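Long-range contacts in Esterase/lipase (Lactobacillus rhamnosus, PDB 4N5H), which probably hydrolyses carboxylic esters, and may also transfer acyl groups, as an esterase of the alpha/beta-hydrolase fold: residues 39-44 / 51-56; 102-107 / 117-122; 110-115 / 149-154. The protein carries 1 engineered substitution. All blocks are in the same frame, centred on the assembly; numbering follows the deposited sequence.

Contact 1 of 3, residues 39-44 / 51-56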
loop_
_atom_site.group_PDB
_atom_site.type_symbol
_atom_site.label_atom_id
_atom_site.label_comp_id
_atom_site.label_asym_id
_atom_site.label_seq_id
_atom_site.Cartn_x
_atom_site.Cartn_y
_atom_site.Cartn_z
ATOM N N THR A 39 -7.495 -12.062 -12.795
ATOM C CA THR A 39 -8.611 -11.182 -12.486
ATOM C C THR A 39 -9.326 -10.634 -13.712
ATOM O O THR A 39 -8.716 -10.508 -14.801
ATOM C CB THR A 39 -8.161 -10.005 -11.591
ATOM O OG1 THR A 39 -7.101 -9.291 -12.208
ATOM C CG2 THR A 39 -7.724 -10.504 -10.247
ATOM N N GLU A 40 -10.572 -10.198 -13.471
ATOM C CA GLU A 40 -11.270 -9.345 -14.437
ATOM C C GLU A 40 -11.494 -9.980 -15.812
ATOM O O GLU A 40 -11.394 -9.382 -16.878
ATOM C CB GLU A 40 -10.487 -7.983 -14.548
ATOM C CG GLU A 40 -11.390 -6.865 -15.125
ATOM C CD GLU A 40 -10.562 -5.622 -15.464
ATOM O OE1 GLU A 40 -9.316 -5.696 -15.741
ATOM O OE2 GLU A 40 -11.185 -4.521 -15.617
ATOM N N TYR A 41 -11.842 -11.262 -15.828
ATOM C CA TYR A 41 -12.247 -11.832 -17.050
ATOM C C TYR A 41 -13.702 -11.465 -17.368
ATOM O O TYR A 41 -14.619 -11.718 -16.554
ATOM C CB TYR A 41 -12.233 -13.337 -16.921
ATOM C CG TYR A 41 -10.949 -14.097 -16.869
ATOM C CD1 TYR A 41 -10.389 -14.539 -15.641
ATOM C CD2 TYR A 41 -10.288 -14.431 -18.022
ATOM C CE1 TYR A 41 -9.261 -15.316 -15.606
ATOM C CE2 TYR A 41 -9.143 -15.204 -17.977
ATOM C CZ TYR A 41 -8.688 -15.676 -16.770
ATOM O OH TYR A 41 -7.566 -16.527 -16.800
ATOM N N ARG A 42 -13.944 -10.951 -18.586
ATOM C CA ARG A 42 -15.331 -10.787 -18.971
ATOM C C ARG A 42 -15.911 -12.160 -19.247
ATOM O O ARG A 42 -15.344 -12.950 -19.990
ATOM C CB ARG A 42 -15.391 -9.975 -20.279
ATOM C CG ARG A 42 -15.108 -8.508 -20.150
ATOM C CD ARG A 42 -15.084 -7.872 -21.529
ATOM N NE ARG A 42 -14.821 -6.472 -21.386
ATOM C CZ ARG A 42 -14.913 -5.601 -22.396
ATOM N NH1 ARG A 42 -15.372 -5.997 -23.568
ATOM N NH2 ARG A 42 -14.691 -4.299 -22.137
ATOM N N TYR A 43 -17.115 -12.419 -18.765
ATOM C CA TYR A 43 -17.745 -13.685 -19.090
ATOM C C TYR A 43 -18.855 -13.623 -20.198
ATOM O O TYR A 43 -19.426 -14.657 -20.533
ATOM C CB TYR A 43 -18.269 -14.437 -17.821
ATOM C CG TYR A 43 -19.186 -13.717 -16.903
ATOM C CD1 TYR A 43 -20.479 -13.444 -17.312
ATOM C CD2 TYR A 43 -18.791 -13.252 -15.622
ATOM C CE1 TYR A 43 -21.371 -12.879 -16.464
ATOM C CE2 TYR A 43 -19.694 -12.638 -14.791
ATOM C CZ TYR A 43 -20.961 -12.444 -15.198
ATOM O OH TYR A 43 -21.871 -11.763 -14.337
ATOM N N GLU A 44 -19.065 -12.424 -20.695
ATOM C CA GLU A 44 -19.823 -12.245 -21.893
ATOM C C GLU A 44 -19.319 -11.051 -22.685
ATOM O O GLU A 44 -18.455 -10.330 -22.239
ATOM C CB GLU A 44 -21.307 -12.276 -21.549
ATOM C CG GLU A 44 -21.724 -11.207 -20.709
ATOM C CD GLU A 44 -23.208 -11.404 -20.165
ATOM O OE1 GLU A 44 -24.102 -10.775 -20.782
ATOM O OE2 GLU A 44 -23.550 -12.131 -19.226
ATOM N N GLN A 51 -20.064 -7.854 -14.943
ATOM C CA GLN A 51 -20.137 -9.146 -15.695
ATOM C C GLN A 51 -18.701 -9.693 -15.958
ATOM O O GLN A 51 -18.295 -9.988 -17.107
ATOM C CB GLN A 51 -20.988 -9.007 -16.941
ATOM C CG GLN A 51 -22.465 -8.670 -16.574
ATOM C CD GLN A 51 -23.343 -8.400 -17.786
ATOM O OE1 GLN A 51 -22.914 -7.678 -18.695
ATOM N NE2 GLN A 51 -24.489 -9.078 -17.888
ATOM N N THR A 52 -18.002 -9.756 -14.871
ATOM C CA THR A 52 -16.622 -10.209 -14.838
ATOM C C THR A 52 -16.423 -11.199 -13.690
ATOM O O THR A 52 -17.232 -11.292 -12.780
ATOM C CB THR A 52 -15.606 -9.023 -14.662
ATOM O OG1 THR A 52 -15.941 -8.316 -13.469
ATOM C CG2 THR A 52 -15.627 -8.127 -15.884
ATOM N N LEU A 53 -15.334 -11.921 -13.751
ATOM C CA LEU A 53 -15.016 -12.967 -12.707
ATOM C C LEU A 53 -13.525 -12.985 -12.418
ATOM O O LEU A 53 -12.707 -12.525 -13.241
ATOM C CB LEU A 53 -15.618 -14.355 -13.034
ATOM C CG LEU A 53 -15.183 -14.946 -14.358
ATOM C CD1 LEU A 53 -13.809 -15.640 -14.254
ATOM C CD2 LEU A 53 -16.113 -16.035 -14.815
ATOM N N ASN A 54 -13.193 -13.592 -11.245
ATOM C CA ASN A 54 -11.832 -13.861 -10.862
ATOM C C ASN A 54 -11.679 -15.369 -10.729
ATOM O O ASN A 54 -12.634 -16.082 -10.315
ATOM C CB ASN A 54 -11.446 -13.274 -9.487
ATOM C CG ASN A 54 -11.442 -11.742 -9.465
ATOM O OD1 ASN A 54 -11.276 -11.066 -10.430
ATOM N ND2 ASN A 54 -11.659 -11.236 -8.302
ATOM N N LEU A 55 -10.454 -15.797 -10.990
ATOM C CA LEU A 55 -10.005 -17.188 -10.762
ATOM C C LEU A 55 -8.847 -17.195 -9.781
ATOM O O LEU A 55 -7.896 -16.401 -9.849
ATOM C CB LEU A 55 -9.574 -17.874 -12.045
ATOM C CG LEU A 55 -10.591 -17.785 -13.220
ATOM C CD1 LEU A 55 -10.069 -18.440 -14.456
ATOM C CD2 LEU A 55 -11.928 -18.398 -12.822
ATOM N N TYR A 56 -8.850 -18.215 -8.906
ATOM C CA TYR A 56 -7.854 -18.305 -7.837
ATOM C C TYR A 56 -7.322 -19.763 -7.818
ATOM O O TYR A 56 -8.069 -20.744 -8.030
ATOM C CB TYR A 56 -8.447 -18.038 -6.448
ATOM C CG TYR A 56 -9.279 -16.785 -6.328
ATOM C CD1 TYR A 56 -10.586 -16.728 -6.753
ATOM C CD2 TYR A 56 -8.745 -15.669 -5.678
ATOM C CE1 TYR A 56 -11.355 -15.578 -6.608
ATOM C CE2 TYR A 56 -9.524 -14.525 -5.482
ATOM C CZ TYR A 56 -10.833 -14.480 -5.997
ATOM O OH TYR A 56 -11.614 -13.363 -5.769
HETATM O O HOH W 1 -18.811 -9.438 -19.686
HETATM O O HOH W 2 -26.399 -9.142 -20.105
#
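Tyr-41 and Leu-53 form a hydrogen-bonded antiparallel pair: Tyr-41 N gives to Leu-53 O at 3.0 Å, and Leu-53 N to Tyr-41 O at 2.9 Å. Beyond the strand end, Tyr-43 N still binds Gln-51 O at 3.2 Å. Asn-54 OD1, an acceptor on a short stem, receives Glu-40 N (3.2 Å) nearly along the C=O axis, and Arg-82 binds the same oxygen. Glu-40 and Tyr-41 both face Leu-53, which makes a G1 beta bulge in the hairpin of strands 35-42 and 52-58, the antiparallel start of the alpha/beta-hydrolase sheet. Glu-40 adopts the left-handed conformation (phi 61°, psi 40°) that glycine most easily takes, and its carboxylate binds Arg-25 and His-284 of the second subunit.

Apolar contacts gather around Leu-53, whose branched tip serves two rings. Its CG stands between the backbone N and the carbonyl carbon (chi1 58°); CD1 lies obliquely against Tyr-41, and CD2 meets Tyr-43 CD2 at 3.9 Å. Leu-55 crosses Tyr-41 at about a right angle, bringing CD1 to 3.4 Å from Tyr-41 CE1. The Tyr-43 ring lays one face over Gln-51 C and takes an off-centre CH-pi contact from Gln-51 CB, while its hydroxyl bonds Gly-103 O.

Water links the polar ends at the turn, giving to Glu-44 OE1 and accepting from Gln-51 NE2, each at 2.9 Å; Gln-51 NE2 also binds Asp-118 OD1, and its OE1 binds Ser-46 OG.

Contact 2 of 3, residues 102-107 / 117-122; sequences MGYRLL and QDIFAS
Arg-105 and Asp-118 both set CG beside their backbone N, anti to the carbonyl carbon (chi1 -64° and -71°), and the arginine chain then bends at chi3, which brings NE to the syn side of OD2. Asp-118 OD2 is gripped twice: by Arg-105 N at 2.8 Å in a nearly straight bond, and by Arg-105 NE at 2.9 Å, in the guanidinium plane. OD1 receives a weak, bent bond from Arg-105 NH2 (3.0 Å); the guanidinium and carboxylate planes are 42° apart. Gln-51 NE2 also binds OD1. With so many donors, the buried carboxylate probably stays ionised; aspartate suits the place because its short stem holds the charge close to the helix.

Behind the salt bridge the contact turns apolar. Tyr-104 CB rests on Asp-118 CB at 3.8 Å, and Tyr-104 CD1 meets Ile-119 CG1 at 4.3 Å. The flexible chain of Met-102, bent at chi2 and chi3, brings both CG and CE to 3.5 Å from Ser-122 OG. The small hydroxyl accommodates the thioether chain and donates a hydrogen bond to Ile-119 O (2.8 Å) within the helix.

The Tyr-104 ring also stacks on that of His-73, and its hydroxyl is hydrogen-bonded to His-73 O. In this beta-alpha connection the segment leaving strand 98-102 is pinned to helix 112-129, the helix of a beta-alpha-beta crossover in the alpha/beta-hydrolase fold.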
loop_
_atom_site.group_PDB
_atom_site.type_symbol
_atom_site.label_atom_id
_atom_site.label_comp_id
_atom_site.label_asym_id
_atom_site.label_seq_id
_atom_site.Cartn_x
_atom_site.Cartn_y
_atom_site.Cartn_z
ATOM N N MET A 102 -17.655 -14.763 -9.256
ATOM C CA MET A 102 -18.180 -13.877 -10.260
ATOM C C MET A 102 -18.811 -12.643 -9.658
ATOM O O MET A 102 -19.310 -12.670 -8.555
ATOM C CB MET A 102 -19.161 -14.597 -11.194
ATOM C CG MET A 102 -20.565 -14.743 -10.684
ATOM S SD MET A 102 -20.753 -15.692 -9.137
ATOM C CE MET A 102 -20.306 -17.356 -9.637
ATOM N N GLY A 103 -18.780 -11.580 -10.450
ATOM C CA GLY A 103 -19.701 -10.466 -10.296
ATOM C C GLY A 103 -21.028 -10.776 -10.927
ATOM O O GLY A 103 -21.128 -11.665 -11.750
ATOM N N TYR A 104 -22.052 -10.054 -10.486
ATOM C CA TYR A 104 -23.368 -10.085 -11.114
ATOM C C TYR A 104 -23.947 -8.701 -10.926
ATOM O O TYR A 104 -23.630 -7.973 -9.948
ATOM C CB TYR A 104 -24.272 -11.184 -10.524
ATOM C CG TYR A 104 -24.416 -11.233 -9.000
ATOM C CD1 TYR A 104 -23.625 -12.054 -8.225
ATOM C CD2 TYR A 104 -25.265 -10.398 -8.345
ATOM C CE1 TYR A 104 -23.699 -12.055 -6.838
ATOM C CE2 TYR A 104 -25.408 -10.424 -6.944
ATOM C CZ TYR A 104 -24.592 -11.278 -6.175
ATOM O OH TYR A 104 -24.692 -11.292 -4.795
ATOM N N ARG A 105 -24.755 -8.310 -11.906
ATOM C CA ARG A 105 -25.395 -6.985 -11.806
ATOM C C ARG A 105 -26.251 -6.892 -10.538
ATOM O O ARG A 105 -26.829 -7.869 -10.089
ATOM C CB ARG A 105 -26.182 -6.663 -13.086
ATOM C CG ARG A 105 -25.293 -6.538 -14.308
ATOM C CD ARG A 105 -26.066 -6.566 -15.591
ATOM N NE ARG A 105 -26.717 -7.830 -15.806
ATOM C CZ ARG A 105 -27.701 -8.089 -16.652
ATOM N NH1 ARG A 105 -28.149 -7.152 -17.444
ATOM N NH2 ARG A 105 -28.193 -9.282 -16.713
ATOM N N LEU A 106 -26.419 -5.649 -10.039
ATOM C CA LEU A 106 -27.010 -5.443 -8.754
ATOM C C LEU A 106 -28.442 -4.820 -8.907
ATOM O O LEU A 106 -28.667 -4.054 -9.829
ATOM C CB LEU A 106 -26.157 -4.474 -7.954
ATOM C CG LEU A 106 -24.720 -4.988 -7.624
ATOM C CD1 LEU A 106 -23.923 -3.988 -6.817
ATOM C CD2 LEU A 106 -24.770 -6.306 -6.937
ATOM N N LEU A 107 -29.287 -5.120 -7.956
ATOM C CA LEU A 107 -30.589 -4.376 -7.863
ATOM C C LEU A 107 -30.165 -2.950 -7.586
ATOM O O LEU A 107 -29.182 -2.676 -6.915
ATOM C CB LEU A 107 -31.392 -4.886 -6.723
ATOM C CG LEU A 107 -31.782 -6.340 -6.613
ATOM C CD1 LEU A 107 -32.726 -6.659 -5.527
ATOM C CD2 LEU A 107 -32.166 -7.003 -7.850
ATOM N N GLN A 117 -29.198 -14.911 -14.590
ATOM C CA GLN A 117 -28.622 -15.019 -15.941
ATOM C C GLN A 117 -27.122 -14.733 -15.906
ATOM O O GLN A 117 -26.342 -15.459 -16.558
ATOM C CB GLN A 117 -29.338 -14.104 -16.907
ATOM C CG GLN A 117 -30.693 -14.651 -17.254
ATOM C CD GLN A 117 -31.498 -13.733 -18.244
ATOM O OE1 GLN A 117 -31.102 -12.618 -18.556
ATOM N NE2 GLN A 117 -32.611 -14.240 -18.740
ATOM N N ASP A 118 -26.739 -13.715 -15.126
ATOM C CA ASP A 118 -25.287 -13.411 -14.988
ATOM C C ASP A 118 -24.544 -14.575 -14.386
ATOM O O ASP A 118 -23.500 -15.010 -14.889
ATOM C CB ASP A 118 -25.062 -12.174 -14.127
ATOM C CG ASP A 118 -25.476 -10.875 -14.829
ATOM O OD1 ASP A 118 -25.741 -10.889 -16.074
ATOM O OD2 ASP A 118 -25.538 -9.828 -14.142
ATOM N N ILE A 119 -25.105 -15.133 -13.325
ATOM C CA ILE A 119 -24.433 -16.328 -12.707
ATOM C C ILE A 119 -24.317 -17.495 -13.650
ATOM O O ILE A 119 -23.234 -18.087 -13.799
ATOM C CB ILE A 119 -25.081 -16.693 -11.338
ATOM C CG1 ILE A 119 -24.986 -15.593 -10.319
ATOM C CG2 ILE A 119 -24.531 -17.949 -10.801
ATOM C CD1 ILE A 119 -25.903 -15.667 -9.105
ATOM N N PHE A 120 -25.406 -17.828 -14.381
ATOM C CA PHE A 120 -25.327 -18.927 -15.334
ATOM C C PHE A 120 -24.339 -18.624 -16.477
ATOM O O PHE A 120 -23.652 -19.517 -16.953
ATOM C CB PHE A 120 -26.712 -19.264 -15.900
ATOM C CG PHE A 120 -27.391 -20.339 -15.141
ATOM C CD1 PHE A 120 -28.139 -19.981 -13.995
ATOM C CD2 PHE A 120 -27.245 -21.665 -15.495
ATOM C CE1 PHE A 120 -28.735 -20.956 -13.245
ATOM C CE2 PHE A 120 -27.843 -22.673 -14.755
ATOM C CZ PHE A 120 -28.516 -22.319 -13.603
ATOM N N ALA A 121 -24.209 -17.351 -16.873
ATOM C CA ALA A 121 -23.209 -17.023 -17.889
ATOM C C ALA A 121 -21.780 -17.221 -17.419
ATOM O O ALA A 121 -20.922 -17.738 -18.174
ATOM C CB ALA A 121 -23.346 -15.552 -18.321
ATOM N N SER A 122 -21.523 -16.919 -16.121
ATOM C CA SER A 122 -20.196 -17.201 -15.534
ATOM C C SER A 122 -19.962 -18.688 -15.456
ATOM O O SER A 122 -18.842 -19.147 -15.744
ATOM C CB SER A 122 -20.011 -16.566 -14.157
ATOM O OG SER A 122 -20.718 -17.195 -13.115
HETATM O O HOH W 3 -29.982 -10.457 -18.536
#

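Contact 3 of 3, residues 110-115 / 149-154; sequences VDLRGQ and GHLASL
The His-150 imidazole turns its edge to Leu-112: Leu-112 CD1 lies near the ring plane, 4.0 Å from His-150 CE1, so that the two side chains meet tip to tip. Elsewhere the ring meets that of Trp-77 with the planes nearly perpendicular, and NE2 is hydrogen-bonded to Leu-221 O. Histidine suits this place because it can offer a carbon of its rim to a methyl while a ring nitrogen still finds a polar partner. The other flat group, the amide of Gln-115, brings OE1 to 4.1 Å from Leu-151 CD2, its chain crossing that of the leucine at about a right angle.

Leu-112 carries most of the contact. CG is anti to the backbone N (chi1 173°), and the forked tip beyond it meets the other helix with both methyls. CD1 packs on Leu-151 CD2 at 3.6 Å, the two side chains running past one another antiparallel, while CD2 touches Leu-154 CD2 at 3.8 Å.

The first turn of helix 112-129 begins here, with Asp-111 as N-cap: its OD1 accepts weak bonds from Arg-113 N and Gly-114 N. Helix 147-158 follows a GxSxG sequence that fits a nucleophile elbow, with Ser-146 the likely nucleophile, and Leu-151 touches that elbow.

Gln-115 NE2 binds two carbonyl oxygens, of Arg-105 and Trp-77, which fixes which end of the amide is the donor. OE1 is therefore left buried beside a methyl, with no polar partner in the model. Cohesion between the two segments thus rests mainly on leucine methyls, while the donor end of the glutamine amide is spent on neighbouring loops.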
loop_
_atom_site.group_PDB
_atom_site.type_symbol
_atom_site.label_atom_id
_atom_site.label_comp_id
_atom_site.label_asym_id
_atom_site.label_seq_id
_atom_site.Cartn_x
_atom_site.Cartn_y
_atom_site.Cartn_z
ATOM N N VAL A 110 -30.979 -4.400 -12.347
ATOM C CA VAL A 110 -31.602 -5.618 -12.827
ATOM C C VAL A 110 -32.567 -6.118 -11.725
ATOM O O VAL A 110 -32.676 -5.545 -10.613
ATOM C CB VAL A 110 -30.555 -6.713 -13.128
ATOM C CG1 VAL A 110 -29.664 -6.240 -14.262
ATOM C CG2 VAL A 110 -29.707 -6.961 -11.897
ATOM N N ASP A 111 -33.261 -7.195 -12.048
ATOM C CA ASP A 111 -34.027 -7.935 -11.089
ATOM C C ASP A 111 -33.397 -9.328 -10.913
ATOM O O ASP A 111 -32.257 -9.539 -11.378
ATOM C CB ASP A 111 -35.532 -8.049 -11.483
ATOM C CG ASP A 111 -35.771 -8.721 -12.765
ATOM O OD1 ASP A 111 -34.996 -9.594 -13.187
ATOM O OD2 ASP A 111 -36.844 -8.456 -13.393
ATOM N N LEU A 112 -34.087 -10.188 -10.178
ATOM C CA LEU A 112 -33.515 -11.515 -9.851
ATOM C C LEU A 112 -33.170 -12.273 -11.097
ATOM O O LEU A 112 -32.181 -12.947 -11.166
ATOM C CB LEU A 112 -34.508 -12.265 -8.979
ATOM C CG LEU A 112 -34.142 -13.764 -8.684
ATOM C CD1 LEU A 112 -32.743 -13.856 -7.997
ATOM C CD2 LEU A 112 -35.225 -14.402 -7.826
ATOM N N ARG A 113 -34.002 -12.191 -12.151
ATOM C CA ARG A 113 -33.688 -12.911 -13.376
ATOM C C ARG A 113 -32.354 -12.501 -13.968
ATOM O O ARG A 113 -31.582 -13.364 -14.448
ATOM C CB ARG A 113 -34.851 -12.818 -14.416
ATOM C CG ARG A 113 -34.538 -13.421 -15.736
ATOM C CD ARG A 113 -35.682 -13.295 -16.718
ATOM N NE ARG A 113 -36.839 -14.100 -16.388
ATOM C CZ ARG A 113 -37.980 -13.616 -15.895
ATOM N NH1 ARG A 113 -38.075 -12.297 -15.575
ATOM N NH2 ARG A 113 -39.018 -14.446 -15.656
ATOM N N GLY A 114 -32.065 -11.186 -14.001
ATOM C CA GLY A 114 -30.781 -10.656 -14.571
ATOM C C GLY A 114 -29.631 -11.249 -13.715
ATOM O O GLY A 114 -28.621 -11.645 -14.306
ATOM N N GLN A 115 -29.807 -11.326 -12.428
ATOM C CA GLN A 115 -28.743 -11.874 -11.499
ATOM C C GLN A 115 -28.477 -13.340 -11.788
ATOM O O GLN A 115 -27.320 -13.788 -11.914
ATOM C CB GLN A 115 -29.037 -11.658 -9.998
ATOM C CG GLN A 115 -29.114 -10.169 -9.732
ATOM C CD GLN A 115 -29.211 -9.846 -8.291
ATOM O OE1 GLN A 115 -29.844 -10.545 -7.496
ATOM N NE2 GLN A 115 -28.527 -8.803 -7.913
ATOM N N GLY A 149 -26.090 -17.061 -0.805
ATOM C CA GLY A 149 -26.655 -18.363 -0.503
ATOM C C GLY A 149 -28.071 -18.571 -1.074
ATOM O O GLY A 149 -28.404 -19.630 -1.504
ATOM N N HIS A 150 -28.851 -17.529 -1.049
ATOM C CA HIS A 150 -30.140 -17.522 -1.766
ATOM C C HIS A 150 -29.881 -17.832 -3.210
ATOM O O HIS A 150 -30.504 -18.760 -3.752
ATOM C CB HIS A 150 -30.770 -16.141 -1.679
ATOM C CG HIS A 150 -31.933 -15.937 -2.575
ATOM N ND1 HIS A 150 -31.892 -15.172 -3.707
ATOM C CD2 HIS A 150 -33.221 -16.393 -2.469
ATOM C CE1 HIS A 150 -33.098 -15.140 -4.263
ATOM N NE2 HIS A 150 -33.899 -15.951 -3.576
ATOM N N LEU A 151 -28.996 -17.089 -3.850
ATOM C CA LEU A 151 -28.776 -17.244 -5.272
ATOM C C LEU A 151 -28.232 -18.625 -5.572
ATOM O O LEU A 151 -28.682 -19.292 -6.523
ATOM C CB LEU A 151 -27.843 -16.169 -5.786
ATOM C CG LEU A 151 -28.378 -14.712 -5.800
ATOM C CD1 LEU A 151 -27.288 -13.677 -5.916
ATOM C CD2 LEU A 151 -29.393 -14.554 -6.888
ATOM N N ALA A 152 -27.279 -19.128 -4.764
ATOM C CA ALA A 152 -26.747 -20.445 -4.975
ATOM C C ALA A 152 -27.862 -21.509 -4.854
ATOM O O ALA A 152 -27.811 -22.517 -5.613
ATOM C CB ALA A 152 -25.646 -20.787 -4.025
ATOM N N SER A 153 -28.781 -21.356 -3.896
ATOM C CA SER A 153 -29.814 -22.345 -3.667
ATOM C C SER A 153 -30.740 -22.397 -4.892
ATOM O O SER A 153 -31.170 -23.468 -5.298
ATOM C CB SER A 153 -30.590 -22.135 -2.354
ATOM O OG SER A 153 -31.544 -21.060 -2.477
ATOM N N LEU A 154 -31.006 -21.214 -5.451
ATOM C CA LEU A 154 -31.833 -21.155 -6.716
ATOM C C LEU A 154 -31.131 -21.712 -7.918
ATOM O O LEU A 154 -31.724 -22.494 -8.708
ATOM C CB LEU A 154 -32.299 -19.722 -6.967
ATOM C CG LEU A 154 -33.676 -19.337 -6.479
ATOM C CD1 LEU A 154 -33.853 -19.533 -4.966
ATOM C CD2 LEU A 154 -34.106 -17.920 -6.867
#

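In the fold
From the N terminus, contact 1 closes first, a short hairpin at the antiparallel end of the sheet. Contact 2 opens later along the chain, where strand 98-102 runs out, and closes on helix 112-129. Contact 3 starts at the N-terminal end of that helix before contact 2 has closed, so the two cross; it ends, after strands 135-136 and 140-145, on helix 147-158. Contacts 1 and 2 touch through Thr-52 and Gly-103, contacts 2 and 3 through Arg-105 and Gln-115. Contacts 1 and 3 do not touch, their nearest atoms being about 6 Å apart. Together they tie the hairpin to helix 112-129, and that helix to the one after the probable nucleophile.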